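Local coordinates for putative glycosyl hydrolase (Bacteroides thetaiotaomicron VPI-5482, PDB 3K11), which is a putative glycoside hydrolase of family 88 that probably cleaves glycosidic bonds in carbohydrates, at the interface of chains A and B. Sequence-based numbering; all coordinates share one arbitrary frame. Chains: chain A/B, Putative glycosyl hydrolase.

Contact 1: the interface of chains A and B. Residues chain A 194-195, 380-382; chain B 348-349, 352, 425, 427.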
# COMPACT_ATOMS: atom_id res chain seq x y z
N PRO A 194 24.08 13.23 9.14
CA PRO A 194 25.12 12.92 8.11
C PRO A 194 25.42 14.04 7.14
O PRO A 194 26.28 13.87 6.27
CB PRO A 194 24.51 11.72 7.39
CG PRO A 194 23.04 11.95 7.46
CD PRO A 194 22.82 12.53 8.85
N GLN A 195 24.69 15.15 7.27
CA GLN A 195 24.82 16.30 6.40
C GLN A 195 24.73 17.53 7.30
O GLN A 195 24.26 17.46 8.45
CB GLN A 195 23.68 16.37 5.39
CG GLN A 195 23.58 15.17 4.42
CD GLN A 195 24.69 15.12 3.35
OE1 GLN A 195 25.43 16.10 3.14
NE2 GLN A 195 24.80 13.95 2.67
N MSE A 380 20.47 7.70 9.71
CA MSE A 380 19.62 8.28 8.66
C MSE A 380 20.07 7.87 7.28
O MSE A 380 21.25 7.94 6.96
CB MSE A 380 19.68 9.80 8.75
CG MSE A 380 18.72 10.53 7.77
SE MSE A 380 18.84 12.41 7.93
CE MSE A 380 18.20 12.47 9.83
N ALA A 381 19.13 7.45 6.45
CA ALA A 381 19.44 7.10 5.08
C ALA A 381 18.47 7.84 4.13
O ALA A 381 17.37 8.31 4.56
CB ALA A 381 19.32 5.56 4.85
N PHE A 382 18.83 7.85 2.86
CA PHE A 382 17.96 8.30 1.81
C PHE A 382 17.69 7.21 0.76
O PHE A 382 17.47 7.47 -0.41
CB PHE A 382 18.49 9.60 1.20
CG PHE A 382 18.37 10.73 2.15
CD1 PHE A 382 17.12 11.21 2.50
CD2 PHE A 382 19.46 11.23 2.79
CE1 PHE A 382 16.97 12.18 3.45
CE2 PHE A 382 19.31 12.20 3.72
CZ PHE A 382 18.08 12.69 4.03
N ILE B 348 21.80 15.07 -2.46
CA ILE B 348 21.74 14.44 -1.14
C ILE B 348 20.48 13.56 -1.09
O ILE B 348 20.49 12.38 -0.63
CB ILE B 348 21.70 15.49 0.00
CG1 ILE B 348 23.05 16.21 0.15
CG2 ILE B 348 21.35 14.79 1.31
CD1 ILE B 348 23.03 17.48 1.05
N ALA B 349 19.38 14.09 -1.61
CA ALA B 349 18.12 13.36 -1.57
C ALA B 349 18.06 12.15 -2.50
O ALA B 349 17.51 11.13 -2.13
CB ALA B 349 16.92 14.31 -1.86
N PRO B 352 21.54 8.48 -3.31
CA PRO B 352 21.43 7.12 -2.76
C PRO B 352 20.35 6.24 -3.37
O PRO B 352 20.49 5.01 -3.40
CB PRO B 352 21.17 7.38 -1.28
CG PRO B 352 21.80 8.70 -1.02
CD PRO B 352 21.38 9.49 -2.25
N ALA B 425 24.93 3.95 6.00
CA ALA B 425 24.05 4.39 4.89
C ALA B 425 24.89 5.12 3.83
O ALA B 425 25.78 5.88 4.16
CB ALA B 425 22.95 5.36 5.43
N GLN B 427 25.67 8.07 1.68
CA GLN B 427 25.38 9.50 1.67
C GLN B 427 26.15 10.19 0.57
O GLN B 427 27.30 9.86 0.32
CB GLN B 427 25.69 10.12 3.03
CG GLN B 427 24.71 9.69 4.13
CD GLN B 427 23.33 10.35 4.03
OE1 GLN B 427 23.19 11.38 3.38
NE2 GLN B 427 22.34 9.82 4.77
O HOH W 1 15.63 9.48 -0.92
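B:Gln427 and A:Gln195 meet through their terminal amides, whose planes are turned 60° against each other. The donor is A:Gln195 NE2, 3.1 Å from the amide oxygen B:Gln427 OE1; the bond is nearly straight, 170° at the hydrogen, and the acceptor lies close to the plane of the A:Gln195 amide, whereas the donor is tilted from the carbonyl plane of B:Gln427. Both side chains bend at chi2 (-75° in B:Gln427), which brings the two amides together. The same B:Gln427 amide lies against the A:Pro194 ring, with CG of the proline 3.5 Å from NE2. That nitrogen also makes a weak hydrogen bond, well off linear, to the backbone oxygen of the selenomethionine A:Met380. OE1 further lies at the edge of the A:Phe382 ring and in its plane, the ring standing almost perpendicular to the amide. On its other flank A:Gln195 meets B:Ile348 tip to tip, CD lying 3.7 Å from CD1, and A:Ala381 and B:Ala425 touch through their methyl groups. Beside the phenylalanine, water 1 joins the backbone oxygens of A:Phe382 and B:Ala349, 2.8 Å from A:Phe382 O. In the fold, chain A contributes two loop segments, the first with a cis peptide bond before A:Pro194 and the second just ahead of helix 384-388, while chain B offers the start of helix 347-362 and strand 425-427.

Contact 2: the interface of chains A and B. Residues chain A 383-386, 389; chain B 20, 24, 309, 356.
The phenol of B:Tyr24 and the carboxylate of A:Asp383 meet tip to tip, with B:Tyr24 OH donating to OD2 over 2.6 Å. The hydroxyl takes the syn lone pair of OD2, on the side of the other carboxylate oxygen, and the carboxylate carbon CG lies in the plane of the tyrosine ring at its edge; the two planes are 53° apart. Next to this bond the methyl CB of A:Ala385 packs 3.6 Å from CD2 of B:Leu356, and also nears the backbone oxygen of B:Gly309. A:Tyr389 and B:Tyr20 cross at an angle: CB of A:Tyr389 sits 3.5 Å from CE1 of B:Tyr20. In the second shell, the carboxylate is steadied from its own chain, since A:Phe386 N donates to A:Asp383 OD1 over 3.0 Å near the start of helix 384-388. A chi1 of 73° places CG of the aspartate between its backbone N and carbonyl carbon, directing one oxygen to this amide and the other to the phenol. On chain B, CB of B:Tyr24 lies over the centre of the B:Tyr20 ring, so the two tyrosines brace each other. Water 2 completes the outer layer, 2.8 Å from the backbone oxygen A:Phe386 O and 2.9 Å from the phenol oxygen B:Tyr20 OH.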
# COMPACT_ATOMS: atom_id res chain seq x y z
N ASP A 383 17.70 5.97 1.23
CA ASP A 383 17.29 4.83 0.39
C ASP A 383 16.56 3.85 1.29
O ASP A 383 16.81 3.83 2.50
CB ASP A 383 18.48 4.16 -0.33
CG ASP A 383 19.36 3.35 0.59
OD1 ASP A 383 18.92 2.24 1.00
OD2 ASP A 383 20.51 3.79 0.85
N PRO A 384 15.62 3.07 0.73
CA PRO A 384 14.86 2.15 1.57
C PRO A 384 15.57 0.90 2.02
O PRO A 384 15.23 0.35 3.05
CB PRO A 384 13.67 1.76 0.69
CG PRO A 384 14.21 1.91 -0.73
CD PRO A 384 15.14 3.12 -0.67
N ALA A 385 16.54 0.42 1.25
CA ALA A 385 17.27 -0.81 1.64
C ALA A 385 17.89 -0.71 3.04
O ALA A 385 17.80 -1.64 3.83
CB ALA A 385 18.34 -1.17 0.57
N PHE A 386 18.50 0.42 3.35
CA PHE A 386 19.07 0.65 4.67
C PHE A 386 18.03 0.35 5.76
O PHE A 386 18.28 -0.43 6.69
CB PHE A 386 19.58 2.09 4.76
CG PHE A 386 20.00 2.51 6.15
CD1 PHE A 386 21.25 2.21 6.62
CD2 PHE A 386 19.12 3.17 6.98
CE1 PHE A 386 21.63 2.58 7.86
CE2 PHE A 386 19.54 3.60 8.23
CZ PHE A 386 20.79 3.26 8.66
N TYR A 389 16.62 -3.41 6.08
CA TYR A 389 17.58 -4.43 6.48
C TYR A 389 18.27 -4.14 7.80
O TYR A 389 19.16 -4.89 8.18
CB TYR A 389 18.63 -4.67 5.37
CG TYR A 389 18.11 -5.52 4.27
CD1 TYR A 389 18.23 -6.92 4.34
CD2 TYR A 389 17.48 -4.96 3.16
CE1 TYR A 389 17.69 -7.72 3.36
CE2 TYR A 389 16.91 -5.76 2.17
CZ TYR A 389 17.05 -7.15 2.27
OH TYR A 389 16.58 -7.97 1.27
N TYR B 20 21.88 -8.01 3.70
CA TYR B 20 21.28 -7.66 2.39
C TYR B 20 21.22 -8.86 1.50
O TYR B 20 22.11 -9.67 1.52
CB TYR B 20 22.11 -6.56 1.68
CG TYR B 20 22.18 -5.26 2.45
CD1 TYR B 20 21.05 -4.44 2.59
CD2 TYR B 20 23.37 -4.84 3.06
CE1 TYR B 20 21.10 -3.23 3.30
CE2 TYR B 20 23.42 -3.64 3.80
CZ TYR B 20 22.29 -2.85 3.91
OH TYR B 20 22.28 -1.67 4.63
N TYR B 24 24.97 -3.61 -1.49
CA TYR B 24 24.63 -2.31 -0.92
C TYR B 24 25.94 -1.58 -0.64
O TYR B 24 26.95 -2.19 -0.42
CB TYR B 24 23.86 -2.47 0.41
CG TYR B 24 23.41 -1.14 0.98
CD1 TYR B 24 22.22 -0.54 0.56
CD2 TYR B 24 24.22 -0.42 1.86
CE1 TYR B 24 21.87 0.72 1.02
CE2 TYR B 24 23.84 0.83 2.35
CZ TYR B 24 22.68 1.40 1.89
OH TYR B 24 22.31 2.63 2.33
N GLY B 309 12.55 -2.09 -1.07
CA GLY B 309 13.69 -2.39 -0.24
C GLY B 309 14.83 -3.13 -0.91
O GLY B 309 15.90 -3.23 -0.34
N LEU B 356 21.49 2.76 -5.08
CA LEU B 356 20.85 1.51 -4.68
C LEU B 356 20.22 0.87 -5.90
O LEU B 356 20.28 -0.36 -6.10
CB LEU B 356 19.77 1.77 -3.63
CG LEU B 356 18.93 0.56 -3.25
CD1 LEU B 356 19.81 -0.60 -2.67
CD2 LEU B 356 17.77 0.91 -2.31
O HOH W 2 20.72 -1.67 7.08

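Contact 3: the interface of chains A and B. Residues chain A 192-195; chain B 422, 427, 429, 440-442.
B:Tyr429 OH is held from both chains: it donates to the backbone oxygen A:Pro194 O over 2.5 Å and accepts from B:Asn422 ND2 at 2.9 Å. In this contact of two family 88 glycoside hydrolase copies, the phenol meets the proline carbonyl in its plane, on a lone pair, and that oxygen also lies at the edge of the tyrosine ring. B:Asn422 reaches the phenol beyond its hydroxyl tip and probably helps to orient it: with CG anti to the backbone N (chi1 -167°), its ND2 also donates to B:Phe440 O over 2.8 Å, both acceptors lying near the amide plane. ND2 itself sits 3.3 Å above the plane of the B:Phe440 ring, over its centre. The asparagine OD1 is joined to NH1 of the A:Arg193 guanidinium through water 3. Further along, the backbone pairs directly, B:Val442 N donating to A:Asn192 O over 2.8 Å, while the valine CG2 lies 3.9 Å from A:Gln195 CA. The amide of A:Gln195 lies above the plane of the B:Tyr429 ring, offset past the CE1 side, the planes 30° apart, with CD of the glutamine 3.7 Å from CE1. A phenylalanine in place of B:Tyr429 would probably keep much of this packing but leave A:Pro194 O and B:Asn422 ND2 each without its phenol partner.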
# COMPACT_ATOMS: atom_id res chain seq x y z
N ASN A 192 24.95 18.07 12.47
CA ASN A 192 25.71 18.24 11.23
C ASN A 192 26.14 16.86 10.67
O ASN A 192 27.05 16.77 9.85
CB ASN A 192 26.88 19.20 11.47
CG ASN A 192 26.41 20.60 11.58
OD1 ASN A 192 25.78 21.12 10.65
ND2 ASN A 192 26.64 21.21 12.73
N ARG A 193 25.46 15.81 11.11
CA ARG A 193 25.60 14.49 10.54
C ARG A 193 24.23 13.97 10.24
O ARG A 193 23.31 14.26 10.99
CB ARG A 193 26.31 13.49 11.46
CG ARG A 193 25.50 13.01 12.66
CD ARG A 193 26.35 12.17 13.60
NE ARG A 193 25.57 11.46 14.64
CZ ARG A 193 24.99 10.28 14.47
NH1 ARG A 193 25.06 9.66 13.31
NH2 ARG A 193 24.33 9.73 15.46
N PRO A 194 24.08 13.23 9.14
CA PRO A 194 25.12 12.92 8.11
C PRO A 194 25.42 14.04 7.14
O PRO A 194 26.28 13.87 6.27
CB PRO A 194 24.51 11.72 7.39
CG PRO A 194 23.04 11.95 7.46
CD PRO A 194 22.82 12.53 8.85
N GLN A 195 24.69 15.15 7.27
CA GLN A 195 24.82 16.30 6.40
C GLN A 195 24.73 17.53 7.30
O GLN A 195 24.26 17.46 8.45
CB GLN A 195 23.68 16.37 5.39
CG GLN A 195 23.58 15.17 4.42
CD GLN A 195 24.69 15.12 3.35
OE1 GLN A 195 25.43 16.10 3.14
NE2 GLN A 195 24.80 13.95 2.67
N ASN B 422 28.16 6.59 5.73
CA ASN B 422 28.09 7.31 6.99
C ASN B 422 27.04 6.62 7.84
O ASN B 422 25.89 6.55 7.46
CB ASN B 422 27.74 8.78 6.74
CG ASN B 422 27.95 9.63 7.95
OD1 ASN B 422 27.95 9.14 9.08
ND2 ASN B 422 28.12 10.93 7.73
N GLN B 427 25.67 8.07 1.68
CA GLN B 427 25.38 9.50 1.67
C GLN B 427 26.15 10.19 0.57
O GLN B 427 27.30 9.86 0.32
CB GLN B 427 25.69 10.12 3.03
CG GLN B 427 24.71 9.69 4.13
CD GLN B 427 23.33 10.35 4.03
OE1 GLN B 427 23.19 11.38 3.38
NE2 GLN B 427 22.34 9.82 4.77
N TYR B 429 27.98 13.47 -0.99
CA TYR B 429 28.69 14.69 -0.58
C TYR B 429 29.20 15.39 -1.84
O TYR B 429 29.69 14.75 -2.73
CB TYR B 429 29.84 14.36 0.39
CG TYR B 429 29.31 13.74 1.66
CD1 TYR B 429 28.75 14.54 2.66
CD2 TYR B 429 29.31 12.38 1.84
CE1 TYR B 429 28.20 13.99 3.79
CE2 TYR B 429 28.75 11.82 2.98
CZ TYR B 429 28.18 12.62 3.94
OH TYR B 429 27.62 12.06 5.07
N PHE B 440 30.32 10.29 10.87
CA PHE B 440 30.93 11.60 10.95
C PHE B 440 29.96 12.73 10.61
O PHE B 440 28.95 12.52 9.90
CB PHE B 440 32.13 11.69 9.99
CG PHE B 440 31.76 11.52 8.54
CD1 PHE B 440 31.73 10.27 7.97
CD2 PHE B 440 31.45 12.62 7.75
CE1 PHE B 440 31.38 10.10 6.64
CE2 PHE B 440 31.11 12.48 6.40
CZ PHE B 440 31.05 11.22 5.84
N ALA B 441 30.31 13.91 11.13
CA ALA B 441 29.65 15.16 10.86
C ALA B 441 30.43 15.87 9.77
O ALA B 441 31.67 15.73 9.67
CB ALA B 441 29.58 16.02 12.15
N VAL B 442 29.71 16.59 8.92
CA VAL B 442 30.32 17.41 7.87
C VAL B 442 30.93 18.68 8.53
O VAL B 442 30.25 19.41 9.29
CB VAL B 442 29.28 17.81 6.83
CG1 VAL B 442 29.88 18.69 5.75
CG2 VAL B 442 28.69 16.57 6.22
O HOH W 3 25.74 10.29 10.63

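Contacts 1 and 3 are neighbours, their C-alpha centres about 8 Å apart, and they share A:Pro194, A:Gln195 and B:Gln427. Contact 2 lies about 12 Å from contact 1 and about 18 Å from contact 3, placing contact 1 between the other two. The chain A segment 380-389 runs from contact 1 into contact 2, and helix 347-362 of chain B serves both. The chains use different surfaces of one protein, and the interface is not an exact two-fold. With three copies in the deposited assembly, such pairing could continue from copy to copy, though the structure alone does not show that the oligomer is biological.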